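Local coordinates for protein L-lysine 6-monooxygenase involved in desferrioxamine biosynthesis (Erwinia amylovora CFBP1430, PDB 5O8P) that binds FAD and probably uses NADPH to N-hydroxylate cadaverine, a monooxygenase step in the biosynthesis of the siderophore desferrioxamine, at residues B[9-14]-B[154-159]; B[192-197]-B[331-336]; B[219-224]-B[296-301]. All coordinates share one frame; numbering follows the deposited sequence.

Overall arrangement
Contact 1 lies in the FAD-binding part of the chain. Its centre is about 43 Å from that of contact 2 and about 45 Å from that of contact 3, across the chain's centre. Contacts 2 and 3 share one parallel sheet: strands 194-198 and 221-225 are neighbours, and the centres of the two contacts are about 8 Å apart. All three contacts are largely buried, and each has a more open polar end, at Arg154, Arg193 and Asp296. Contact 1 is mostly backbone pairing with apolar side chains, and it ends at the cofactor. Contact 2 adds hydroxyl bonds and a salt bridge. Contact 3 adds amide-carboxylate and amide-amide bonds beside the strand outermost within this chain.

Contact 1: B[9-14]-B[154-159]; sequences YDFIGI and RLVLGT. With FAD (flavin-adenine dinucleotide), chain C.
Segments 9-14 and 154-159 form a buried parallel strand pair in the sheet that leads to the FAD. Ile12 N bonds Arg154 O, and Ile12 O takes Val156 N. Ile14 N then bonds Val156 O, and Ile14 O takes Gly158 N at 3.0 Å. On one face, Ile14 CD1 meets Leu157 CD2 at 3.9 Å, and the two side chains lie side by side and point the same way. Leu155 CD2 packs on Ile12 CB on this face as well. Val156 points to the other face, and its CG1 lies 3.5 Å from Phe11 CD2. The Phe11 ring swings to this place because CG sits between the backbone N and the carbonyl carbon (chi1 75°). Phe37 meets the same ring. This is the dinucleotide-binding arrangement of a Rossmann-type fold, in which the ends of parallel strands face the cofactor. Here Thr159 is an FAD-binding residue, and its CG2 is 3.9 Å from FAD C8A of the adenine. At the far end, Arg154 bends at chi3 (-91°), and its NE gives a bent bond to Asp10 O at 3.0 Å. Asp10 OD2 is held by the backbone N of Asn34.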
loop_
_atom_site.group_PDB
_atom_site.type_symbol
_atom_site.label_atom_id
_atom_site.label_comp_id
_atom_site.label_asym_id
_atom_site.label_seq_id
_atom_site.Cartn_x
_atom_site.Cartn_y
_atom_site.Cartn_z
ATOM N N TYR B 9 29.263 -20.904 -37.239
ATOM C CA TYR B 9 28.055 -20.348 -36.610
ATOM C C TYR B 9 27.939 -18.859 -36.937
ATOM O O TYR B 9 28.955 -18.169 -37.170
ATOM C CB TYR B 9 28.073 -20.585 -35.094
ATOM C CG TYR B 9 27.779 -22.013 -34.699
ATOM C CD1 TYR B 9 26.461 -22.458 -34.547
ATOM C CD2 TYR B 9 28.818 -22.933 -34.477
ATOM C CE1 TYR B 9 26.183 -23.765 -34.182
ATOM C CE2 TYR B 9 28.547 -24.247 -34.115
ATOM C CZ TYR B 9 27.232 -24.657 -33.975
ATOM O OH TYR B 9 26.948 -25.948 -33.600
ATOM N N ASP B 10 26.702 -18.354 -36.945
ATOM C CA ASP B 10 26.456 -16.914 -37.170
ATOM C C ASP B 10 26.940 -16.128 -35.970
ATOM O O ASP B 10 27.522 -15.042 -36.112
ATOM C CB ASP B 10 24.978 -16.625 -37.447
ATOM C CG ASP B 10 24.528 -17.112 -38.822
ATOM O OD1 ASP B 10 25.185 -16.773 -39.838
ATOM O OD2 ASP B 10 23.503 -17.836 -38.890
ATOM N N PHE B 11 26.667 -16.682 -34.790
ATOM C CA PHE B 11 27.265 -16.215 -33.555
ATOM C C PHE B 11 27.385 -17.349 -32.540
ATOM O O PHE B 11 26.619 -18.324 -32.590
ATOM C CB PHE B 11 26.444 -15.061 -32.964
ATOM C CG PHE B 11 25.163 -15.495 -32.314
ATOM C CD1 PHE B 11 24.029 -15.719 -33.069
ATOM C CD2 PHE B 11 25.099 -15.686 -30.942
ATOM C CE1 PHE B 11 22.836 -16.118 -32.466
ATOM C CE2 PHE B 11 23.922 -16.097 -30.335
ATOM C CZ PHE B 11 22.781 -16.307 -31.094
ATOM N N ILE B 12 28.339 -17.204 -31.620
ATOM C CA ILE B 12 28.442 -18.077 -30.449
ATOM C C ILE B 12 28.333 -17.215 -29.207
ATOM O O ILE B 12 29.056 -16.225 -29.080
ATOM C CB ILE B 12 29.794 -18.827 -30.382
ATOM C CG1 ILE B 12 29.922 -19.826 -31.514
ATOM C CG2 ILE B 12 29.936 -19.588 -29.065
ATOM C CD1 ILE B 12 31.353 -20.268 -31.722
ATOM N N GLY B 13 27.449 -17.604 -28.298
ATOM C CA GLY B 13 27.358 -16.963 -26.991
ATOM C C GLY B 13 28.207 -17.760 -26.030
ATOM O O GLY B 13 28.081 -18.984 -25.962
ATOM N N ILE B 14 29.090 -17.082 -25.301
ATOM C CA ILE B 14 29.928 -17.732 -24.290
ATOM C C ILE B 14 29.458 -17.277 -22.918
ATOM O O ILE B 14 29.604 -16.124 -22.574
ATOM C CB ILE B 14 31.403 -17.358 -24.472
ATOM C CG1 ILE B 14 31.887 -17.803 -25.847
ATOM C CG2 ILE B 14 32.254 -17.950 -23.353
ATOM C CD1 ILE B 14 33.280 -17.302 -26.189
ATOM N N ARG B 154 30.695 -14.157 -35.273
ATOM C CA ARG B 154 30.477 -13.244 -34.176
ATOM C C ARG B 154 30.445 -13.951 -32.824
ATOM O O ARG B 154 29.960 -15.076 -32.696
ATOM C CB ARG B 154 29.143 -12.539 -34.394
ATOM C CG ARG B 154 29.091 -11.645 -35.624
ATOM C CD ARG B 154 27.685 -11.222 -35.929
ATOM N NE ARG B 154 27.116 -12.194 -36.852
ATOM C CZ ARG B 154 27.032 -12.049 -38.171
ATOM N NH1 ARG B 154 27.462 -10.940 -38.774
ATOM N NH2 ARG B 154 26.499 -13.036 -38.896
ATOM N N LEU B 155 30.947 -13.266 -31.802
ATOM C CA LEU B 155 30.866 -13.728 -30.415
ATOM C C LEU B 155 30.037 -12.771 -29.572
ATOM O O LEU B 155 30.053 -11.563 -29.796
ATOM C CB LEU B 155 32.271 -13.790 -29.820
ATOM C CG LEU B 155 33.292 -14.639 -30.554
ATOM C CD1 LEU B 155 34.670 -14.394 -29.970
ATOM C CD2 LEU B 155 32.887 -16.097 -30.460
ATOM N N VAL B 156 29.335 -13.301 -28.584
ATOM C CA VAL B 156 28.653 -12.463 -27.604
ATOM C C VAL B 156 29.014 -13.015 -26.224
ATOM O O VAL B 156 28.631 -14.134 -25.859
ATOM C CB VAL B 156 27.129 -12.295 -27.898
ATOM C CG1 VAL B 156 26.587 -13.423 -28.754
ATOM C CG2 VAL B 156 26.285 -12.161 -26.633
ATOM N N LEU B 157 29.770 -12.205 -25.477
ATOM C CA LEU B 157 30.348 -12.595 -24.186
ATOM C C LEU B 157 29.402 -12.265 -23.027
ATOM O O LEU B 157 29.324 -11.124 -22.596
ATOM C CB LEU B 157 31.699 -11.897 -23.988
ATOM C CG LEU B 157 32.713 -12.043 -25.127
ATOM C CD1 LEU B 157 34.019 -11.330 -24.826
ATOM C CD2 LEU B 157 32.988 -13.495 -25.455
ATOM N N GLY B 158 28.670 -13.268 -22.548
ATOM C CA GLY B 158 27.783 -13.129 -21.398
ATOM C C GLY B 158 28.319 -13.872 -20.189
ATOM O O GLY B 158 27.563 -14.538 -19.488
ATOM N N THR B 159 29.627 -13.730 -19.971
ATOM C CA THR B 159 30.415 -14.470 -18.980
ATOM C C THR B 159 29.981 -14.130 -17.552
ATOM O O THR B 159 30.025 -14.971 -16.669
ATOM C CB THR B 159 31.942 -14.155 -19.188
ATOM O OG1 THR B 159 32.507 -15.144 -20.060
ATOM C CG2 THR B 159 32.773 -14.116 -17.897
HETATM P PA FAD C . 25.865 -15.008 -14.679
HETATM O O1A FAD C . 25.078 -15.824 -13.671
HETATM O O2A FAD C . 27.160 -14.359 -14.254
HETATM O O5B FAD C . 26.129 -16.006 -15.921
HETATM C C5B FAD C . 27.435 -16.306 -16.403
HETATM C C4B FAD C . 27.596 -17.762 -16.825
HETATM O O4B FAD C . 28.743 -17.882 -17.681
HETATM C C3B FAD C . 27.844 -18.691 -15.642
HETATM O O3B FAD C . 26.987 -19.834 -15.765
HETATM C C2B FAD C . 29.333 -19.025 -15.720
HETATM O O2B FAD C . 29.670 -20.328 -15.232
HETATM C C1B FAD C . 29.602 -18.930 -17.210
HETATM N N9A FAD C . 31.023 -18.746 -17.611
HETATM C C8A FAD C . 31.919 -17.838 -17.171
HETATM N N7A FAD C . 33.116 -18.007 -17.800
HETATM C C5A FAD C . 32.990 -19.039 -18.662
HETATM C C6A FAD C . 33.851 -19.760 -19.640
HETATM N N6A FAD C . 35.143 -19.399 -19.835
HETATM N N1A FAD C . 33.304 -20.791 -20.336
HETATM C C2A FAD C . 32.021 -21.175 -20.161
HETATM N N3A FAD C . 31.193 -20.571 -19.287
HETATM C C4A FAD C . 31.606 -19.519 -18.529
HETATM N N1 FAD C . 19.177 -7.960 -11.377
HETATM C C2 FAD C . 17.869 -7.659 -11.586
HETATM O O2 FAD C . 17.580 -6.936 -12.566
HETATM N N3 FAD C . 16.883 -8.119 -10.783
HETATM C C4 FAD C . 17.139 -8.901 -9.718
HETATM O O4 FAD C . 16.214 -9.307 -8.990
HETATM C C4X FAD C . 18.545 -9.275 -9.421
HETATM N N5 FAD C . 18.868 -10.059 -8.370
HETATM C C5X FAD C . 20.161 -10.379 -8.124
HETATM C C6 FAD C . 20.434 -11.189 -7.024
HETATM C C7 FAD C . 21.739 -11.562 -6.709
HETATM C C7M FAD C . 22.010 -12.438 -5.511
HETATM C C8 FAD C . 22.858 -11.081 -7.571
HETATM C C8M FAD C . 24.276 -11.469 -7.253
HETATM C C9 FAD C . 22.594 -10.266 -8.674
HETATM C C9A FAD C . 21.282 -9.883 -9.004
HETATM N N10 FAD C . 20.960 -9.051 -10.130
HETATM C C10 FAD C . 19.588 -8.738 -10.342
HETATM C "C1'" FAD C . 21.971 -8.506 -11.077
HETATM C "C2'" FAD C . 22.152 -9.393 -12.331
HETATM O "O2'" FAD C . 20.869 -9.766 -12.873
HETATM C "C3'" FAD C . 22.994 -10.659 -12.082
HETATM O "O3'" FAD C . 24.315 -10.306 -11.644
HETATM C "C4'" FAD C . 23.116 -11.562 -13.317
HETATM O "O4'" FAD C . 23.349 -12.912 -12.900
HETATM C "C5'" FAD C . 24.244 -11.137 -14.253
HETATM O "O5'" FAD C . 23.976 -11.638 -15.564
HETATM P P FAD C . 25.000 -12.642 -16.277
HETATM O O1P FAD C . 24.406 -13.046 -17.611
HETATM O O2P FAD C . 26.313 -11.914 -16.227
HETATM O O3P FAD C . 24.834 -13.867 -15.218
#

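Contact 2: B[192-197]-B[331-336]; sequences KRSITV and RRTEGL
Ser194, Thr196, Thr333 and Gly335 form the tight, buried side of this contact, while Arg193 and Glu334 meet at its more open side. Thr196 OG1 donates to Thr333 OG1 at 2.8 Å, and the two side chains cross at a slant. Thr333 OG1 passes its own hydrogen to Gly335 O at 2.7 Å, in the carbonyl plane. That oxygen is also the acceptor of Thr196 N, which comes from above the plane. Two donors therefore grip Gly335 O. The hydroxyl of Thr333 is turned anti to its backbone N (chi1 -165°), where it can serve both partners. Gly335 N bonds Ser194 O at 2.8 Å, and Glu334 N bonds Ser194 OG at 2.9 Å. The parallel pairing of Ile195 with Gly335 and Thr196 with Leu336 belongs to the five-stranded parallel sheet of a Rossmann-type domain, probably the NADPH-binding one. Strand 327-333 belongs to a separate antiparallel sheet, and the chain turns at Glu334 from one sheet into the other. Thr333 packs there on Phe316 and Leu318 of strand 315-322. Leu336 CD1 approaches Thr196 O at 3.5 Å. On the open side, the Glu334 carboxylate receives two donors from Arg193. The backbone N of Arg193 meets OE1 from above the carboxylate plane in a nearly straight bond (171°). Arg193 NH1 forms a salt bridge with Glu334 OE2 at 3.2 Å, on the syn lone pair. The guanidinium and carboxylate planes stand 77° apart. Lys192 CD packs against Gly335, 3.4 Å from Gly335 N, and Lys192 CB lies beside Glu334 OE1.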
loop_
_atom_site.group_PDB
_atom_site.type_symbol
_atom_site.label_atom_id
_atom_site.label_comp_id
_atom_site.label_asym_id
_atom_site.label_seq_id
_atom_site.Cartn_x
_atom_site.Cartn_y
_atom_site.Cartn_z
ATOM N N LYS B 192 27.886 -19.040 15.888
ATOM C CA LYS B 192 28.863 -18.104 16.439
ATOM C C LYS B 192 28.231 -17.106 17.410
ATOM O O LYS B 192 27.009 -16.937 17.447
ATOM C CB LYS B 192 29.605 -17.369 15.321
ATOM C CG LYS B 192 30.278 -18.300 14.321
ATOM C CD LYS B 192 31.191 -17.542 13.380
ATOM C CE LYS B 192 31.771 -18.423 12.283
ATOM N NZ LYS B 192 32.792 -19.408 12.750
ATOM N N ARG B 193 29.086 -16.487 18.225
ATOM C CA ARG B 193 28.659 -15.503 19.222
ATOM C C ARG B 193 28.312 -14.160 18.598
ATOM O O ARG B 193 27.471 -13.447 19.129
ATOM C CB ARG B 193 29.737 -15.278 20.289
ATOM C CG ARG B 193 29.731 -16.281 21.427
ATOM C CD ARG B 193 30.720 -15.861 22.513
ATOM N NE ARG B 193 31.108 -16.973 23.384
ATOM C CZ ARG B 193 31.932 -17.972 23.050
ATOM N NH1 ARG B 193 32.489 -18.047 21.836
ATOM N NH2 ARG B 193 32.199 -18.922 23.945
ATOM N N SER B 194 28.995 -13.807 17.507
ATOM C CA SER B 194 28.791 -12.531 16.816
ATOM C C SER B 194 28.939 -12.703 15.309
ATOM O O SER B 194 29.789 -13.467 14.852
ATOM C CB SER B 194 29.781 -11.477 17.322
ATOM O OG SER B 194 31.116 -11.936 17.214
ATOM N N ILE B 195 28.095 -12.004 14.552
ATOM C CA ILE B 195 28.145 -11.997 13.088
ATOM C C ILE B 195 28.161 -10.547 12.645
ATOM O O ILE B 195 27.475 -9.721 13.241
ATOM C CB ILE B 195 26.904 -12.678 12.464
ATOM C CG1 ILE B 195 26.744 -14.110 12.995
ATOM C CG2 ILE B 195 26.972 -12.651 10.935
ATOM C CD1 ILE B 195 25.420 -14.749 12.631
ATOM N N THR B 196 28.924 -10.241 11.603
ATOM C CA THR B 196 28.974 -8.888 11.057
ATOM C C THR B 196 28.801 -8.914 9.549
ATOM O O THR B 196 29.624 -9.456 8.831
ATOM C CB THR B 196 30.299 -8.191 11.409
ATOM O OG1 THR B 196 30.399 -8.060 12.833
ATOM C CG2 THR B 196 30.390 -6.798 10.758
ATOM N N VAL B 197 27.723 -8.311 9.070
ATOM C CA VAL B 197 27.542 -8.118 7.645
ATOM C C VAL B 197 28.259 -6.835 7.226
ATOM O O VAL B 197 27.996 -5.767 7.756
ATOM C CB VAL B 197 26.057 -8.058 7.267
ATOM C CG1 VAL B 197 25.903 -7.871 5.769
ATOM C CG2 VAL B 197 25.353 -9.330 7.721
ATOM N N ARG B 331 36.639 -2.844 15.531
ATOM C CA ARG B 331 35.434 -3.589 15.867
ATOM C C ARG B 331 35.792 -5.069 15.839
ATOM O O ARG B 331 36.685 -5.466 15.087
ATOM C CB ARG B 331 34.383 -3.304 14.803
ATOM C CG ARG B 331 32.961 -3.303 15.267
ATOM C CD ARG B 331 32.664 -2.085 16.122
ATOM N NE ARG B 331 31.588 -2.448 17.030
ATOM C CZ ARG B 331 31.284 -1.818 18.152
ATOM N NH1 ARG B 331 31.972 -0.750 18.546
ATOM N NH2 ARG B 331 30.306 -2.303 18.902
ATOM N N ARG B 332 35.088 -5.886 16.614
ATOM C CA ARG B 332 35.387 -7.319 16.667
ATOM C C ARG B 332 34.208 -8.146 16.250
ATOM O O ARG B 332 33.079 -7.753 16.465
ATOM C CB ARG B 332 35.789 -7.730 18.079
ATOM C CG ARG B 332 37.228 -7.426 18.438
ATOM C CD ARG B 332 37.286 -7.255 19.949
ATOM N NE ARG B 332 38.639 -7.215 20.460
ATOM C CZ ARG B 332 39.444 -8.272 20.581
ATOM N NH1 ARG B 332 39.058 -9.486 20.182
ATOM N NH2 ARG B 332 40.666 -8.123 21.092
ATOM N N THR B 333 34.479 -9.305 15.664
ATOM C CA THR B 333 33.421 -10.231 15.257
ATOM C C THR B 333 33.994 -11.638 15.009
ATOM O O THR B 333 35.148 -11.779 14.586
ATOM C CB THR B 333 32.664 -9.699 14.013
ATOM O OG1 THR B 333 31.436 -10.425 13.828
ATOM C CG2 THR B 333 33.518 -9.776 12.747
ATOM N N GLU B 334 33.196 -12.669 15.289
ATOM C CA GLU B 334 33.605 -14.042 15.019
ATOM C C GLU B 334 33.277 -14.353 13.579
ATOM O O GLU B 334 34.171 -14.651 12.785
ATOM C CB GLU B 334 32.914 -15.033 15.956
ATOM C CG GLU B 334 33.299 -14.844 17.414
ATOM C CD GLU B 334 32.845 -15.984 18.321
ATOM O OE1 GLU B 334 32.053 -16.848 17.871
ATOM O OE2 GLU B 334 33.270 -15.999 19.503
ATOM N N GLY B 335 31.989 -14.260 13.255
ATOM C CA GLY B 335 31.485 -14.465 11.891
ATOM C C GLY B 335 31.555 -13.174 11.115
ATOM O O GLY B 335 31.347 -12.098 11.669
ATOM N N LEU B 336 31.848 -13.281 9.828
ATOM C CA LEU B 336 31.968 -12.128 8.955
ATOM C C LEU B 336 31.361 -12.481 7.607
ATOM O O LEU B 336 31.837 -13.373 6.933
ATOM C CB LEU B 336 33.435 -11.753 8.806
ATOM C CG LEU B 336 33.790 -10.595 7.881
ATOM C CD1 LEU B 336 33.068 -9.342 8.323
ATOM C CD2 LEU B 336 35.293 -10.358 7.882
#

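Contact 3: B[219-224]-B[296-301]; sequences GYQLNW and DVNLFT
Strands 221-225 and 297-300 pair in parallel at one side of the five-stranded sheet, where 297-300 is the outermost strand within the chain. Beyond it, Leu299 makes backbone hydrogen bonds to the second subunit and packs on Phe424 of that subunit. Trp224 N bonds Asn298 O at 2.9 Å, and Phe300 N bonds Trp224 O. Leu222 N reaches Asp296 O at 3.2 Å. Asn223 and Asn298 share one face of the sheet; with Gln221 and Asp296 they form a run of polar bonds. Gln221 NE2 donates to Asp296 OD1 at 2.8 Å in a nearly straight bond (168°), coming from above the carboxylate plane. Gln221 OE1 receives Asn223 ND2. Asn298 ND2 in turn donates to Asn223 OD1 at 2.8 Å, and these two side chains lie side by side, with amide planes 45° apart. The other face is apolar. Trp224 CB meets Leu299 CG at 4.2 Å, and Leu222 CB lies near Val297 CG1. The Trp224 ring stacks on Tyr208, and its NE1 bonds Gly199 O. Gly199 opens what looks like a GxGxxA turn. It includes Ser200 and Ser203, which bind NADP(+), absent from this chain here. Such a parallel sheet with a glycine-rich turn is typical of a Rossmann-type nucleotide-binding domain.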
loop_
_atom_site.group_PDB
_atom_site.type_symbol
_atom_site.label_atom_id
_atom_site.label_comp_id
_atom_site.label_asym_id
_atom_site.label_seq_id
_atom_site.Cartn_x
_atom_site.Cartn_y
_atom_site.Cartn_z
ATOM N N GLY B 219 22.382 -17.194 19.927
ATOM C CA GLY B 219 22.990 -16.185 20.793
ATOM C C GLY B 219 23.197 -14.808 20.182
ATOM O O GLY B 219 23.130 -13.811 20.891
ATOM N N TYR B 220 23.377 -14.751 18.862
ATOM C CA TYR B 220 24.401 -13.864 18.287
ATOM C C TYR B 220 24.183 -12.375 18.410
ATOM O O TYR B 220 23.053 -11.895 18.479
ATOM C CB TYR B 220 24.775 -14.220 16.832
ATOM C CG TYR B 220 23.631 -14.476 15.884
ATOM C CD1 TYR B 220 22.956 -13.425 15.265
ATOM C CD2 TYR B 220 23.241 -15.780 15.584
ATOM C CE1 TYR B 220 21.906 -13.676 14.397
ATOM C CE2 TYR B 220 22.201 -16.033 14.713
ATOM C CZ TYR B 220 21.534 -14.986 14.120
ATOM O OH TYR B 220 20.500 -15.271 13.270
ATOM N N GLN B 221 25.306 -11.667 18.470
ATOM C CA GLN B 221 25.358 -10.251 18.165
ATOM C C GLN B 221 25.299 -10.147 16.646
ATOM O O GLN B 221 25.925 -10.952 15.938
ATOM C CB GLN B 221 26.651 -9.622 18.693
ATOM C CG GLN B 221 26.818 -8.155 18.333
ATOM C CD GLN B 221 28.007 -7.520 19.022
ATOM O OE1 GLN B 221 29.128 -7.583 18.531
ATOM N NE2 GLN B 221 27.760 -6.887 20.155
ATOM N N LEU B 222 24.548 -9.170 16.150
ATOM C CA LEU B 222 24.356 -9.007 14.721
ATOM C C LEU B 222 24.688 -7.581 14.306
ATOM O O LEU B 222 23.929 -6.645 14.566
ATOM C CB LEU B 222 22.930 -9.381 14.346
ATOM C CG LEU B 222 22.615 -9.362 12.856
ATOM C CD1 LEU B 222 23.558 -10.290 12.102
ATOM C CD2 LEU B 222 21.162 -9.751 12.613
ATOM N N ASN B 223 25.833 -7.430 13.649
ATOM C CA ASN B 223 26.339 -6.121 13.264
ATOM C C ASN B 223 26.216 -5.898 11.768
ATOM O O ASN B 223 26.089 -6.850 11.000
ATOM C CB ASN B 223 27.783 -5.990 13.718
ATOM C CG ASN B 223 27.932 -6.215 15.211
ATOM O OD1 ASN B 223 27.088 -5.787 15.993
ATOM N ND2 ASN B 223 28.983 -6.897 15.605
ATOM N N TRP B 224 26.198 -4.628 11.374
ATOM C CA TRP B 224 26.153 -4.231 9.974
ATOM C C TRP B 224 27.010 -2.995 9.818
ATOM O O TRP B 224 26.720 -1.963 10.407
ATOM C CB TRP B 224 24.724 -3.916 9.557
ATOM C CG TRP B 224 24.470 -3.820 8.072
ATOM C CD1 TRP B 224 25.391 -3.839 7.061
ATOM C CD2 TRP B 224 23.199 -3.635 7.448
ATOM N NE1 TRP B 224 24.767 -3.736 5.853
ATOM C CE2 TRP B 224 23.422 -3.597 6.056
ATOM C CE3 TRP B 224 21.894 -3.503 7.931
ATOM C CZ2 TRP B 224 22.385 -3.431 5.129
ATOM C CZ3 TRP B 224 20.855 -3.330 7.019
ATOM C CH2 TRP B 224 21.111 -3.303 5.626
ATOM N N ASP B 296 21.196 -6.754 20.928
ATOM C CA ASP B 296 22.626 -6.733 20.742
ATOM C C ASP B 296 22.921 -6.616 19.243
ATOM O O ASP B 296 23.222 -7.598 18.563
ATOM C CB ASP B 296 23.278 -7.963 21.384
ATOM C CG ASP B 296 24.777 -7.786 21.604
ATOM O OD1 ASP B 296 25.282 -6.643 21.483
ATOM O OD2 ASP B 296 25.440 -8.799 21.912
ATOM N N VAL B 297 22.810 -5.384 18.748
ATOM C CA VAL B 297 23.097 -5.032 17.361
ATOM C C VAL B 297 23.873 -3.727 17.282
ATOM O O VAL B 297 23.766 -2.879 18.143
ATOM C CB VAL B 297 21.816 -4.913 16.495
ATOM C CG1 VAL B 297 20.982 -6.186 16.597
ATOM C CG2 VAL B 297 20.981 -3.696 16.875
ATOM N N ASN B 298 24.675 -3.592 16.240
ATOM C CA ASN B 298 25.388 -2.358 15.955
ATOM C C ASN B 298 25.313 -2.125 14.463
ATOM O O ASN B 298 25.367 -3.075 13.688
ATOM C CB ASN B 298 26.840 -2.466 16.402
ATOM C CG ASN B 298 26.960 -2.791 17.868
ATOM O OD1 ASN B 298 26.740 -1.937 18.729
ATOM N ND2 ASN B 298 27.263 -4.042 18.163
ATOM N N LEU B 299 25.148 -0.867 14.072
ATOM C CA LEU B 299 25.025 -0.491 12.680
ATOM C C LEU B 299 25.870 0.747 12.475
ATOM O O LEU B 299 25.569 1.781 13.052
ATOM C CB LEU B 299 23.564 -0.214 12.325
ATOM C CG LEU B 299 22.632 -1.435 12.278
ATOM C CD1 LEU B 299 22.175 -1.884 13.653
ATOM C CD2 LEU B 299 21.409 -1.142 11.422
ATOM N N PHE B 300 26.935 0.633 11.685
ATOM C CA PHE B 300 27.792 1.775 11.354
ATOM C C PHE B 300 27.692 2.154 9.881
ATOM O O PHE B 300 27.374 1.322 9.041
ATOM C CB PHE B 300 29.231 1.448 11.705
ATOM C CG PHE B 300 29.465 1.284 13.175
ATOM C CD1 PHE B 300 29.300 0.046 13.785
ATOM C CD2 PHE B 300 29.838 2.366 13.952
ATOM C CE1 PHE B 300 29.515 -0.119 15.144
ATOM C CE2 PHE B 300 30.057 2.213 15.315
ATOM C CZ PHE B 300 29.899 0.961 15.908
ATOM N N THR B 301 27.959 3.421 9.582
ATOM C CA THR B 301 27.928 3.942 8.211
ATOM C C THR B 301 29.203 4.725 7.971
ATOM O O THR B 301 30.022 4.848 8.876
ATOM C CB THR B 301 26.706 4.853 7.991
ATOM O OG1 THR B 301 26.556 5.723 9.117
ATOM C CG2 THR B 301 25.440 4.024 7.820
#